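Local coordinates for acinetobacter secreted protease CpaA (Acinetobacter nosocomialis M2, PDB 6O38), which is probably a zinc-dependent protease released through type II secretion, for which it forms a complex with its chaperone CpaB, at residues 191-196 and 208-214; 201-206 and 224-230; 237-243 and 261-266; 66-70 and 171-175. One frame throughout, in Å; residues are numbered along the deposited sequence.

The four contacts illustrate how a protein built from successive StcE-type beta-sandwich repeats is held together within and between its units. Contact 4 comes first along the chain and joins the first repeat to the second. Contact 1 follows, passing from the end of strand 183-195 to strand 210-215, in the third repeat. The segments of contact 2 alternate with those of contact 1, their centres 12 Å apart, and F224 packs on I213. Contact 3 comes last, 14 Å from contact 1 between centres; its strand 235-240 lies beside 210-215. Contacts 1, 3 and 4 reach one continuous sheet that runs through successive repeats, although contacts 3 and 4 lie about 25 Å apart between centres.

Contact 1: residues 191-196 and 208-214; sequences PQKLNV and SPLTEIA
A parallel strand pair satisfies its backbone in alternate residues, and residues 191-196 and 208-214 show this cleanly. Strands 192-195 and 210-214 run in the same direction at 26°, their axes 4.7 Å apart, in extended conformation, with Q192 beside T211, K193 beside E212, L194 beside I213 and N195 beside A214 (CA to CA 4.7-5.0 Å). Five backbone hydrogen bonds join them: Q192 N to L210 O (2.9 Å), E212 N to Q192 O (2.8 Å), L194 N to E212 O (2.7 Å), A214 N to L194 O (2.9 Å) and V196 N to A214 O (3.2 Å). T211 and I213 turn their amides and carbonyls to strand 235-240 instead. Q192, L194, T211 and I213 share one face, where L194 CD1 lies 3.9 Å from T211 CG2; K193, N195, E212 and A214 share the other. There E212, with chi1 and chi2 both t, is salt-bridged to K239, while K193 NZ stays 4.3 Å from E212 OE1, beyond a salt bridge. S208 OG sits 3.3 Å from Q192 OE1 and 3.1 Å from L210 O, weak options for a single proton. The strands belong to a beta-alpha-beta unit with the short helix 196-199 between them, and V196 CB packs 4.0 Å from I213 CG2. Main-chain bonding therefore sets the register, with charge pairing directed to the next strand.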
loop_
_atom_site.group_PDB
_atom_site.type_symbol
_atom_site.label_atom_id
_atom_site.label_comp_id
_atom_site.label_asym_id
_atom_site.label_seq_id
_atom_site.Cartn_x
_atom_site.Cartn_y
_atom_site.Cartn_z
ATOM N N PRO A 191 13.282 3.098 15.967
ATOM C CA PRO A 191 12.490 2.513 17.051
ATOM C C PRO A 191 13.285 2.355 18.335
ATOM O O PRO A 191 14.493 2.107 18.326
ATOM C CB PRO A 191 12.084 1.147 16.487
ATOM C CG PRO A 191 13.197 0.803 15.551
ATOM C CD PRO A 191 13.615 2.110 14.926
ATOM N N GLN A 192 12.584 2.513 19.455
ATOM C CA GLN A 192 13.115 2.148 20.761
ATOM C C GLN A 192 12.843 0.667 20.987
ATOM O O GLN A 192 11.684 0.252 21.087
ATOM C CB GLN A 192 12.477 2.982 21.871
ATOM C CG GLN A 192 13.039 2.685 23.252
ATOM C CD GLN A 192 12.231 3.321 24.366
ATOM O OE1 GLN A 192 11.353 4.148 24.120
ATOM N NE2 GLN A 192 12.520 2.928 25.601
ATOM N N LYS A 193 13.906 -0.127 21.065
ATOM C CA LYS A 193 13.790 -1.576 21.129
ATOM C C LYS A 193 13.828 -2.032 22.581
ATOM O O LYS A 193 14.730 -1.650 23.335
ATOM C CB LYS A 193 14.901 -2.249 20.324
ATOM C CG LYS A 193 14.783 -2.022 18.826
ATOM C CD LYS A 193 15.748 -2.895 18.045
ATOM C CE LYS A 193 15.606 -2.660 16.549
ATOM N NZ LYS A 193 16.601 -3.436 15.759
ATOM N N LEU A 194 12.849 -2.845 22.967
ATOM C CA LEU A 194 12.758 -3.392 24.310
ATOM C C LEU A 194 12.562 -4.897 24.235
ATOM O O LEU A 194 11.779 -5.390 23.418
ATOM C CB LEU A 194 11.600 -2.766 25.101
ATOM C CG LEU A 194 11.691 -1.279 25.447
ATOM C CD1 LEU A 194 10.433 -0.832 26.177
ATOM C CD2 LEU A 194 12.928 -1.001 26.287
ATOM N N ASN A 195 13.278 -5.622 25.089
ATOM C CA ASN A 195 13.030 -7.041 25.288
ATOM C C ASN A 195 12.004 -7.201 26.401
ATOM O O ASN A 195 12.146 -6.602 27.472
ATOM C CB ASN A 195 14.323 -7.779 25.633
ATOM C CG ASN A 195 15.333 -7.742 24.503
ATOM O OD1 ASN A 195 14.972 -7.838 23.330
ATOM N ND2 ASN A 195 16.607 -7.600 24.852
ATOM N N VAL A 196 10.964 -7.996 26.139
ATOM C CA VAL A 196 9.860 -8.119 27.084
ATOM C C VAL A 196 10.320 -8.658 28.433
ATOM O O VAL A 196 9.652 -8.433 29.448
ATOM C CB VAL A 196 8.738 -8.989 26.479
ATOM C CG1 VAL A 196 9.106 -10.467 26.529
ATOM C CG2 VAL A 196 7.421 -8.720 27.186
ATOM N N SER A 208 8.834 7.103 23.441
ATOM C CA SER A 208 9.224 7.547 22.109
ATOM C C SER A 208 8.053 7.289 21.170
ATOM O O SER A 208 7.110 6.570 21.527
ATOM C CB SER A 208 10.494 6.816 21.634
ATOM O OG SER A 208 10.211 5.473 21.285
ATOM N N PRO A 209 8.072 7.868 19.961
ATOM C CA PRO A 209 6.934 7.666 19.048
ATOM C C PRO A 209 6.811 6.247 18.523
ATOM O O PRO A 209 5.747 5.894 17.998
ATOM C CB PRO A 209 7.211 8.653 17.904
ATOM C CG PRO A 209 8.216 9.607 18.438
ATOM C CD PRO A 209 9.037 8.837 19.413
ATOM N N LEU A 210 7.849 5.423 18.645
ATOM C CA LEU A 210 7.818 4.057 18.128
ATOM C C LEU A 210 8.558 3.152 19.102
ATOM O O LEU A 210 9.786 3.224 19.210
ATOM C CB LEU A 210 8.439 3.982 16.732
ATOM C CG LEU A 210 8.425 2.610 16.059
ATOM C CD1 LEU A 210 7.006 2.070 15.986
ATOM C CD2 LEU A 210 9.047 2.685 14.673
ATOM N N THR A 211 7.814 2.302 19.804
ATOM C CA THR A 211 8.378 1.323 20.724
ATOM C C THR A 211 8.243 -0.065 20.112
ATOM O O THR A 211 7.172 -0.426 19.612
ATOM C CB THR A 211 7.675 1.376 22.083
ATOM O OG1 THR A 211 7.603 2.735 22.534
ATOM C CG2 THR A 211 8.435 0.549 23.110
ATOM N N GLU A 212 9.325 -0.840 20.152
ATOM C CA GLU A 212 9.374 -2.158 19.528
ATOM C C GLU A 212 9.700 -3.188 20.604
ATOM O O GLU A 212 10.794 -3.168 21.179
ATOM C CB GLU A 212 10.402 -2.181 18.397
ATOM C CG GLU A 212 10.515 -3.506 17.669
ATOM C CD GLU A 212 11.386 -3.408 16.430
ATOM O OE1 GLU A 212 12.404 -4.129 16.355
ATOM O OE2 GLU A 212 11.056 -2.601 15.534
ATOM N N ILE A 213 8.754 -4.085 20.870
ATOM C CA ILE A 213 8.847 -5.056 21.956
ATOM C C ILE A 213 9.056 -6.435 21.347
ATOM O O ILE A 213 8.213 -6.919 20.581
ATOM C CB ILE A 213 7.595 -5.025 22.843
ATOM C CG1 ILE A 213 7.417 -3.632 23.449
ATOM C CG2 ILE A 213 7.686 -6.083 23.932
ATOM C CD1 ILE A 213 6.032 -3.371 23.984
ATOM N N ALA A 214 10.174 -7.069 21.689
ATOM C CA ALA A 214 10.564 -8.345 21.106
ATOM C C ALA A 214 10.292 -9.496 22.066
ATOM O O ALA A 214 10.590 -9.410 23.261
ATOM C CB ALA A 214 12.044 -8.334 20.722
#

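Contact 2: residues 201-206 and 224-230; sequences TSLAAV and FTLPTTA
Apart from F224, which ends strand 223-224, both segments, 201-206 and 224-230, are loop, yet their end-to-end directions differ by only 17°. Direct hydrogen bonds between the segments lie at the beginning of the contact: T225 N donates to T201 O at 3.0 Å and L203 N donates to T225 O at 3.3 Å. T225 thus makes both bonds, to the residues on either side of S202, and S202 and T225 form a single backbone bridge, CA to CA 4.8 Å; a CA-H...O contact joins F224 CA to T201 O at 3.3 Å. Further on, P227 N lies 3.4 Å from L203 O but has no hydrogen to offer, so bridging ends. One water spans the far end, donating to T229 O (2.6 Å) and accepting from V206 N (2.9 Å). The two segments cover one face of the main sheet: F224 rests on I213 and I238, and V206 on T211 and I236. This is consistent with the second layer of an StcE-type beta-sandwich. Apolar packing adds to this. F224 (chi1 t, chi2 82°) brings CZ to 3.6 Å from L203 CB. L203 (t, p) places CG 4.0 Å from P227 CG, which also meets L203 O at 3.2 Å, and V206 (m) reaches P227 CG with CG1 at 4.0 Å and A230 CB with CG2 at 3.7 Å. Beyond the segments, W278 packs against V206, L226 and A230.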
loop_
_atom_site.group_PDB
_atom_site.type_symbol
_atom_site.label_atom_id
_atom_site.label_comp_id
_atom_site.label_asym_id
_atom_site.label_seq_id
_atom_site.Cartn_x
_atom_site.Cartn_y
_atom_site.Cartn_z
ATOM N N THR A 201 5.249 -8.227 32.154
ATOM C CA THR A 201 3.961 -8.436 31.507
ATOM C C THR A 201 3.207 -7.141 31.229
ATOM O O THR A 201 2.042 -7.197 30.824
ATOM C CB THR A 201 3.087 -9.359 32.361
ATOM O OG1 THR A 201 2.928 -8.794 33.669
ATOM C CG2 THR A 201 3.724 -10.735 32.482
ATOM N N SER A 202 3.831 -5.982 31.434
ATOM C CA SER A 202 3.132 -4.722 31.235
ATOM C C SER A 202 4.127 -3.623 30.894
ATOM O O SER A 202 5.294 -3.673 31.291
ATOM C CB SER A 202 2.326 -4.323 32.477
ATOM O OG SER A 202 3.183 -3.930 33.536
ATOM N N LEU A 203 3.645 -2.632 30.148
ATOM C CA LEU A 203 4.380 -1.403 29.868
ATOM C C LEU A 203 3.558 -0.246 30.421
ATOM O O LEU A 203 2.464 0.035 29.923
ATOM C CB LEU A 203 4.633 -1.236 28.370
ATOM C CG LEU A 203 5.494 -0.039 27.959
ATOM C CD1 LEU A 203 6.870 -0.113 28.607
ATOM C CD2 LEU A 203 5.612 0.047 26.445
ATOM N N ALA A 204 4.079 0.415 31.457
ATOM C CA ALA A 204 3.322 1.487 32.096
ATOM C C ALA A 204 3.161 2.685 31.170
ATOM O O ALA A 204 2.071 3.260 31.076
ATOM C CB ALA A 204 4.001 1.900 33.401
ATOM N N ALA A 205 4.228 3.077 30.477
ATOM C CA ALA A 205 4.181 4.244 29.611
ATOM C C ALA A 205 5.214 4.096 28.504
ATOM O O ALA A 205 6.197 3.364 28.639
ATOM C CB ALA A 205 4.421 5.539 30.396
ATOM N N VAL A 206 4.976 4.805 27.404
ATOM C CA VAL A 206 5.907 4.819 26.287
ATOM C C VAL A 206 6.830 6.023 26.419
ATOM O O VAL A 206 6.513 7.019 27.074
ATOM C CB VAL A 206 5.175 4.827 24.928
ATOM C CG1 VAL A 206 4.399 3.534 24.738
ATOM C CG2 VAL A 206 4.255 6.032 24.827
ATOM N N PHE A 224 0.747 -9.761 27.904
ATOM C CA PHE A 224 1.291 -8.412 27.893
ATOM C C PHE A 224 0.158 -7.405 27.769
ATOM O O PHE A 224 -0.773 -7.600 26.982
ATOM C CB PHE A 224 2.289 -8.233 26.742
ATOM C CG PHE A 224 2.974 -6.901 26.740
ATOM C CD1 PHE A 224 4.072 -6.676 27.552
ATOM C CD2 PHE A 224 2.527 -5.877 25.924
ATOM C CE1 PHE A 224 4.708 -5.453 27.557
ATOM C CE2 PHE A 224 3.161 -4.649 25.922
ATOM C CZ PHE A 224 4.252 -4.438 26.742
ATOM N N THR A 225 0.245 -6.330 28.549
ATOM C CA THR A 225 -0.768 -5.282 28.576
ATOM C C THR A 225 -0.162 -3.973 28.090
ATOM O O THR A 225 0.873 -3.535 28.604
ATOM C CB THR A 225 -1.342 -5.103 29.985
ATOM O OG1 THR A 225 -1.875 -6.350 30.448
ATOM C CG2 THR A 225 -2.444 -4.054 29.983
ATOM N N LEU A 226 -0.810 -3.354 27.104
ATOM C CA LEU A 226 -0.374 -2.066 26.595
ATOM C C LEU A 226 -0.613 -0.967 27.630
ATOM O O LEU A 226 -1.404 -1.137 28.561
ATOM C CB LEU A 226 -1.111 -1.733 25.298
ATOM C CG LEU A 226 -0.887 -2.651 24.095
ATOM C CD1 LEU A 226 -1.289 -1.941 22.814
ATOM C CD2 LEU A 226 0.561 -3.111 24.017
ATOM N N PRO A 227 0.074 0.171 27.494
ATOM C CA PRO A 227 -0.186 1.296 28.399
ATOM C C PRO A 227 -1.624 1.778 28.288
ATOM O O PRO A 227 -2.287 1.601 27.263
ATOM C CB PRO A 227 0.800 2.371 27.925
ATOM C CG PRO A 227 1.883 1.617 27.242
ATOM C CD PRO A 227 1.217 0.436 26.602
ATOM N N THR A 228 -2.105 2.396 29.368
ATOM C CA THR A 228 -3.462 2.923 29.387
ATOM C C THR A 228 -3.589 4.209 28.587
ATOM O O THR A 228 -4.689 4.539 28.130
ATOM C CB THR A 228 -3.899 3.193 30.827
ATOM O OG1 THR A 228 -2.741 3.460 31.626
ATOM C CG2 THR A 228 -4.587 1.969 31.399
ATOM N N THR A 229 -2.487 4.932 28.405
ATOM C CA THR A 229 -2.498 6.214 27.720
ATOM C C THR A 229 -1.128 6.458 27.106
ATOM O O THR A 229 -0.125 5.870 27.516
ATOM C CB THR A 229 -2.867 7.359 28.671
ATOM O OG1 THR A 229 -3.095 8.556 27.917
ATOM C CG2 THR A 229 -1.749 7.602 29.676
ATOM N N ALA A 230 -1.106 7.328 26.103
ATOM C CA ALA A 230 0.127 7.742 25.448
ATOM C C ALA A 230 -0.129 9.085 24.776
ATOM O O ALA A 230 -1.197 9.686 24.939
ATOM C CB ALA A 230 0.603 6.679 24.452
HETATM O O HOH W 1 2.411 6.226 27.679
#

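Contact 3: residues 237-243 and 261-266; sequences IIKSTAT and LKTGDQ
A tight turn docked against the end of a sheet strand is the motif here: the type II beta turn K262-D265 of an StcE-type beta-sandwich repeat, placed beside strand 235-240. Within the turn D265 N bonds to K262 O at 3.0 Å, and G264 takes phi 81° and psi -4°, the positive phi that glycine readily accepts. D265 OD2 receives K262 N at 3.0 Å and forms a salt bridge with K262 NZ at 2.6 Å. Across the segments K239 and Q266 make an antiparallel non-hydrogen-bonded pair, CA to CA 4.7 Å. Beyond it, G264 N donates to S240 O (2.9 Å), S240 N reaches D265 O in a weak bond (3.3 Å), and T263 OG1 donates to A242 O (2.6 Å). S240 (chi1 t) accepts A242 N on OG at 3.2 Å in an ST turn, while its CB meets L261 CG at 3.6 Å. I238 CG2 packs 3.7 Å from L261 CD2. K239 CE lies 3.3 Å from Q266 OE1, but its NZ is salt-bridged to E212. Q266 O also bonds to N124 of the chaperone CpaB. The bonding thus passes from paired backbone to turn amide and hydroxyl, meeting polar needs as the strand ends.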
loop_
_atom_site.group_PDB
_atom_site.type_symbol
_atom_site.label_atom_id
_atom_site.label_comp_id
_atom_site.label_asym_id
_atom_site.label_seq_id
_atom_site.Cartn_x
_atom_site.Cartn_y
_atom_site.Cartn_z
ATOM N N ILE A 237 5.084 -1.700 18.344
ATOM C CA ILE A 237 5.204 -2.912 17.543
ATOM C C ILE A 237 5.603 -4.049 18.472
ATOM O O ILE A 237 6.539 -3.911 19.268
ATOM C CB ILE A 237 6.223 -2.743 16.403
ATOM C CG1 ILE A 237 5.754 -1.665 15.425
ATOM C CG2 ILE A 237 6.436 -4.062 15.676
ATOM C CD1 ILE A 237 6.759 -1.346 14.340
ATOM N N ILE A 238 4.889 -5.167 18.374
ATOM C CA ILE A 238 5.159 -6.354 19.174
ATOM C C ILE A 238 5.556 -7.473 18.222
ATOM O O ILE A 238 4.776 -7.849 17.337
ATOM C CB ILE A 238 3.949 -6.755 20.033
ATOM C CG1 ILE A 238 3.543 -5.593 20.945
ATOM C CG2 ILE A 238 4.265 -7.991 20.857
ATOM C CD1 ILE A 238 2.366 -5.898 21.843
ATOM N N LYS A 239 6.761 -8.009 18.408
ATOM C CA LYS A 239 7.309 -9.047 17.549
ATOM C C LYS A 239 7.668 -10.268 18.383
ATOM O O LYS A 239 7.997 -10.157 19.568
ATOM C CB LYS A 239 8.574 -8.570 16.821
ATOM C CG LYS A 239 8.388 -7.440 15.831
ATOM C CD LYS A 239 9.751 -6.972 15.337
ATOM C CE LYS A 239 9.651 -5.749 14.444
ATOM N NZ LYS A 239 10.993 -5.328 13.946
ATOM N N SER A 240 7.599 -11.438 17.754
ATOM C CA SER A 240 7.951 -12.677 18.428
ATOM C C SER A 240 8.762 -13.571 17.506
ATOM O O SER A 240 8.429 -13.738 16.329
ATOM C CB SER A 240 6.707 -13.435 18.904
ATOM O OG SER A 240 7.064 -14.689 19.460
ATOM N N THR A 241 9.832 -14.143 18.056
ATOM C CA THR A 241 10.515 -15.284 17.465
ATOM C C THR A 241 10.499 -16.477 18.410
ATOM O O THR A 241 11.168 -17.483 18.144
ATOM C CB THR A 241 11.957 -14.924 17.089
ATOM O OG1 THR A 241 12.683 -14.554 18.269
ATOM C CG2 THR A 241 11.979 -13.766 16.100
ATOM N N ALA A 242 9.745 -16.387 19.503
ATOM C CA ALA A 242 9.698 -17.436 20.508
ATOM C C ALA A 242 8.947 -18.658 19.990
ATOM O O ALA A 242 8.103 -18.575 19.093
ATOM C CB ALA A 242 9.037 -16.921 21.786
ATOM N N THR A 243 9.271 -19.811 20.578
ATOM C CA THR A 243 8.602 -21.053 20.205
ATOM C C THR A 243 7.153 -21.062 20.677
ATOM O O THR A 243 6.244 -21.416 19.918
ATOM C CB THR A 243 9.361 -22.248 20.784
ATOM O OG1 THR A 243 10.709 -22.242 20.301
ATOM C CG2 THR A 243 8.687 -23.552 20.385
ATOM N N LEU A 261 0.063 -14.062 20.027
ATOM C CA LEU A 261 1.379 -13.759 19.470
ATOM C C LEU A 261 2.132 -15.071 19.275
ATOM O O LEU A 261 2.681 -15.632 20.227
ATOM C CB LEU A 261 2.135 -12.809 20.392
ATOM C CG LEU A 261 3.492 -12.294 19.918
ATOM C CD1 LEU A 261 3.325 -11.318 18.764
ATOM C CD2 LEU A 261 4.244 -11.652 21.070
ATOM N N LYS A 262 2.161 -15.558 18.037
ATOM C CA LYS A 262 2.821 -16.809 17.704
ATOM C C LYS A 262 4.207 -16.538 17.123
ATOM O O LYS A 262 4.637 -15.392 16.969
ATOM C CB LYS A 262 1.971 -17.624 16.728
ATOM C CG LYS A 262 0.584 -17.968 17.241
ATOM C CD LYS A 262 -0.194 -18.775 16.214
ATOM C CE LYS A 262 -0.366 -17.999 14.916
ATOM N NZ LYS A 262 -0.955 -16.649 15.141
ATOM N N THR A 263 4.918 -17.620 16.806
ATOM C CA THR A 263 6.238 -17.510 16.201
ATOM C C THR A 263 6.158 -16.763 14.873
ATOM O O THR A 263 5.393 -17.138 13.981
ATOM C CB THR A 263 6.839 -18.899 15.987
ATOM O OG1 THR A 263 6.756 -19.648 17.207
ATOM C CG2 THR A 263 8.297 -18.791 15.565
ATOM N N GLY A 264 6.956 -15.704 14.749
ATOM C CA GLY A 264 6.983 -14.898 13.549
ATOM C C GLY A 264 5.883 -13.865 13.433
ATOM O O GLY A 264 5.893 -13.083 12.473
ATOM N N ASP A 265 4.938 -13.831 14.369
ATOM C CA ASP A 265 3.848 -12.870 14.296
ATOM C C ASP A 265 4.335 -11.460 14.623
ATOM O O ASP A 265 5.359 -11.258 15.284
ATOM C CB ASP A 265 2.718 -13.257 15.250
ATOM C CG ASP A 265 1.879 -14.408 14.729
ATOM O OD1 ASP A 265 2.160 -14.895 13.613
ATOM O OD2 ASP A 265 0.934 -14.819 15.434
ATOM N N GLN A 266 3.576 -10.476 14.146
ATOM C CA GLN A 266 3.853 -9.073 14.424
ATOM C C GLN A 266 2.541 -8.312 14.541
ATOM O O GLN A 266 1.666 -8.441 13.681
ATOM C CB GLN A 266 4.738 -8.453 13.336
ATOM C CG GLN A 266 5.154 -7.022 13.627
ATOM C CD GLN A 266 6.109 -6.464 12.591
ATOM O OE1 GLN A 266 7.257 -6.894 12.495
ATOM N NE2 GLN A 266 5.629 -5.517 11.790
#

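Contact 4: residues 66-70 and 171-175; sequences NIPLE and SEYWF
Residues 66-70 and 171-175 meet largely through W174. S171, at the beginning, uses OG to bond to K168 N and does not meet the other segment. E172, in the strand that continues to residue 178, has an extended side chain (chi1 and chi2 t) and its CB directed toward residues 66-70; P68 CG approaches E172 OE2 to 4.0 Å. The same OE2 accepts W174 NE1 at 2.9 Å, at a near-straight 167°, and a weak bond from Q143. Y173 points to the opposite side of the strand, where its ring meets F165 edge-to-face. W174 returns to the first side with chi1 m and chi2 71°, and its indole, held by the E172 bond, spans the 8.8 Å between its own CA and that of P68. Around the indole gather P68 CD, 3.6 Å from CZ2 of W174; I67 CG2, 4.1 Å from its CH2; and L69 CD1, 4.0 Å from its CE3. F175 again turns away, also edge-to-face on F165. Residues 66-70 are an irregular loop before strand 71-74, and E70 at its end bonds to the backbone of N96 of the chaperone CpaB. The arrangement is an apolar interface between consecutive beta-sandwich domains, a loop of the first StcE-type repeat resting on a sheet tryptophan of the second.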
loop_
_atom_site.group_PDB
_atom_site.type_symbol
_atom_site.label_atom_id
_atom_site.label_comp_id
_atom_site.label_asym_id
_atom_site.label_seq_id
_atom_site.Cartn_x
_atom_site.Cartn_y
_atom_site.Cartn_z
ATOM N N ASN A 66 24.062 5.126 4.552
ATOM C CA ASN A 66 23.532 5.057 5.907
ATOM C C ASN A 66 22.297 5.932 6.088
ATOM O O ASN A 66 21.910 6.223 7.225
ATOM C CB ASN A 66 24.610 5.444 6.921
ATOM C CG ASN A 66 24.995 6.908 6.837
ATOM O OD1 ASN A 66 24.997 7.501 5.759
ATOM N ND2 ASN A 66 25.323 7.500 7.980
ATOM N N ILE A 67 21.673 6.353 4.994
ATOM C CA ILE A 67 20.476 7.184 5.041
ATOM C C ILE A 67 19.259 6.257 5.072
ATOM O O ILE A 67 19.074 5.477 4.125
ATOM C CB ILE A 67 20.408 8.140 3.846
ATOM C CG1 ILE A 67 21.553 9.152 3.920
ATOM C CG2 ILE A 67 19.062 8.846 3.801
ATOM C CD1 ILE A 67 21.613 10.097 2.748
ATOM N N PRO A 68 18.432 6.305 6.118
ATOM C CA PRO A 68 17.285 5.382 6.199
ATOM C C PRO A 68 16.211 5.627 5.150
ATOM O O PRO A 68 15.306 4.793 5.020
ATOM C CB PRO A 68 16.736 5.627 7.613
ATOM C CG PRO A 68 17.866 6.269 8.364
ATOM C CD PRO A 68 18.596 7.092 7.350
ATOM N N LEU A 69 16.272 6.730 4.410
ATOM C CA LEU A 69 15.309 6.971 3.347
ATOM C C LEU A 69 15.641 6.116 2.130
ATOM O O LEU A 69 16.800 5.770 1.886
ATOM C CB LEU A 69 15.290 8.451 2.962
ATOM C CG LEU A 69 15.079 9.454 4.101
ATOM C CD1 LEU A 69 15.005 10.876 3.563
ATOM C CD2 LEU A 69 13.831 9.115 4.901
ATOM N N GLU A 70 14.606 5.771 1.364
ATOM C CA GLU A 70 14.812 4.915 0.200
ATOM C C GLU A 70 15.438 5.677 -0.962
ATOM O O GLU A 70 16.313 5.145 -1.654
ATOM C CB GLU A 70 13.491 4.276 -0.229
ATOM C CG GLU A 70 13.351 2.821 0.195
ATOM C CD GLU A 70 11.992 2.236 -0.134
ATOM O OE1 GLU A 70 11.254 2.843 -0.937
ATOM O OE2 GLU A 70 11.661 1.165 0.417
ATOM N N SER A 171 18.568 8.719 19.954
ATOM C CA SER A 171 17.320 8.996 19.259
ATOM C C SER A 171 17.593 9.560 17.869
ATOM O O SER A 171 18.581 10.265 17.641
ATOM C CB SER A 171 16.464 9.972 20.064
ATOM O OG SER A 171 16.097 9.415 21.315
ATOM N N GLU A 172 16.701 9.244 16.932
ATOM C CA GLU A 172 16.855 9.687 15.550
ATOM C C GLU A 172 15.480 9.800 14.912
ATOM O O GLU A 172 14.782 8.792 14.765
ATOM C CB GLU A 172 17.743 8.722 14.761
ATOM C CG GLU A 172 17.932 9.096 13.301
ATOM C CD GLU A 172 19.029 8.286 12.635
ATOM O OE1 GLU A 172 19.701 7.502 13.337
ATOM O OE2 GLU A 172 19.220 8.435 11.409
ATOM N N TYR A 173 15.095 11.020 14.538
ATOM C CA TYR A 173 13.819 11.285 13.886
ATOM C C TYR A 173 14.065 12.031 12.584
ATOM O O TYR A 173 14.841 12.992 12.554
ATOM C CB TYR A 173 12.889 12.106 14.787
ATOM C CG TYR A 173 12.667 11.521 16.163
ATOM C CD1 TYR A 173 12.381 10.173 16.330
ATOM C CD2 TYR A 173 12.741 12.320 17.297
ATOM C CE1 TYR A 173 12.176 9.636 17.587
ATOM C CE2 TYR A 173 12.539 11.792 18.558
ATOM C CZ TYR A 173 12.257 10.450 18.697
ATOM O OH TYR A 173 12.055 9.923 19.951
ATOM N N TRP A 174 13.407 11.590 11.516
ATOM C CA TRP A 174 13.458 12.255 10.221
ATOM C C TRP A 174 12.097 12.865 9.916
ATOM O O TRP A 174 11.074 12.172 9.977
ATOM C CB TRP A 174 13.859 11.278 9.112
ATOM C CG TRP A 174 15.285 10.814 9.185
ATOM C CD1 TRP A 174 15.827 9.968 10.109
ATOM C CD2 TRP A 174 16.347 11.160 8.288
ATOM N NE1 TRP A 174 17.161 9.771 9.846
ATOM C CE2 TRP A 174 17.506 10.491 8.733
ATOM C CE3 TRP A 174 16.433 11.972 7.152
ATOM C CZ2 TRP A 174 18.733 10.609 8.083
ATOM C CZ3 TRP A 174 17.654 12.089 6.508
ATOM C CH2 TRP A 174 18.787 11.411 6.976
ATOM N N PHE A 175 12.086 14.154 9.586
ATOM C CA PHE A 175 10.868 14.878 9.259
ATOM C C PHE A 175 10.980 15.485 7.868
ATOM O O PHE A 175 12.064 15.882 7.434
ATOM C CB PHE A 175 10.580 15.998 10.269
ATOM C CG PHE A 175 10.297 15.511 11.660
ATOM C CD1 PHE A 175 9.013 15.149 12.031
ATOM C CD2 PHE A 175 11.311 15.435 12.599
ATOM C CE1 PHE A 175 8.749 14.707 13.313
ATOM C CE2 PHE A 175 11.051 14.996 13.883
ATOM C CZ PHE A 175 9.769 14.632 14.239
#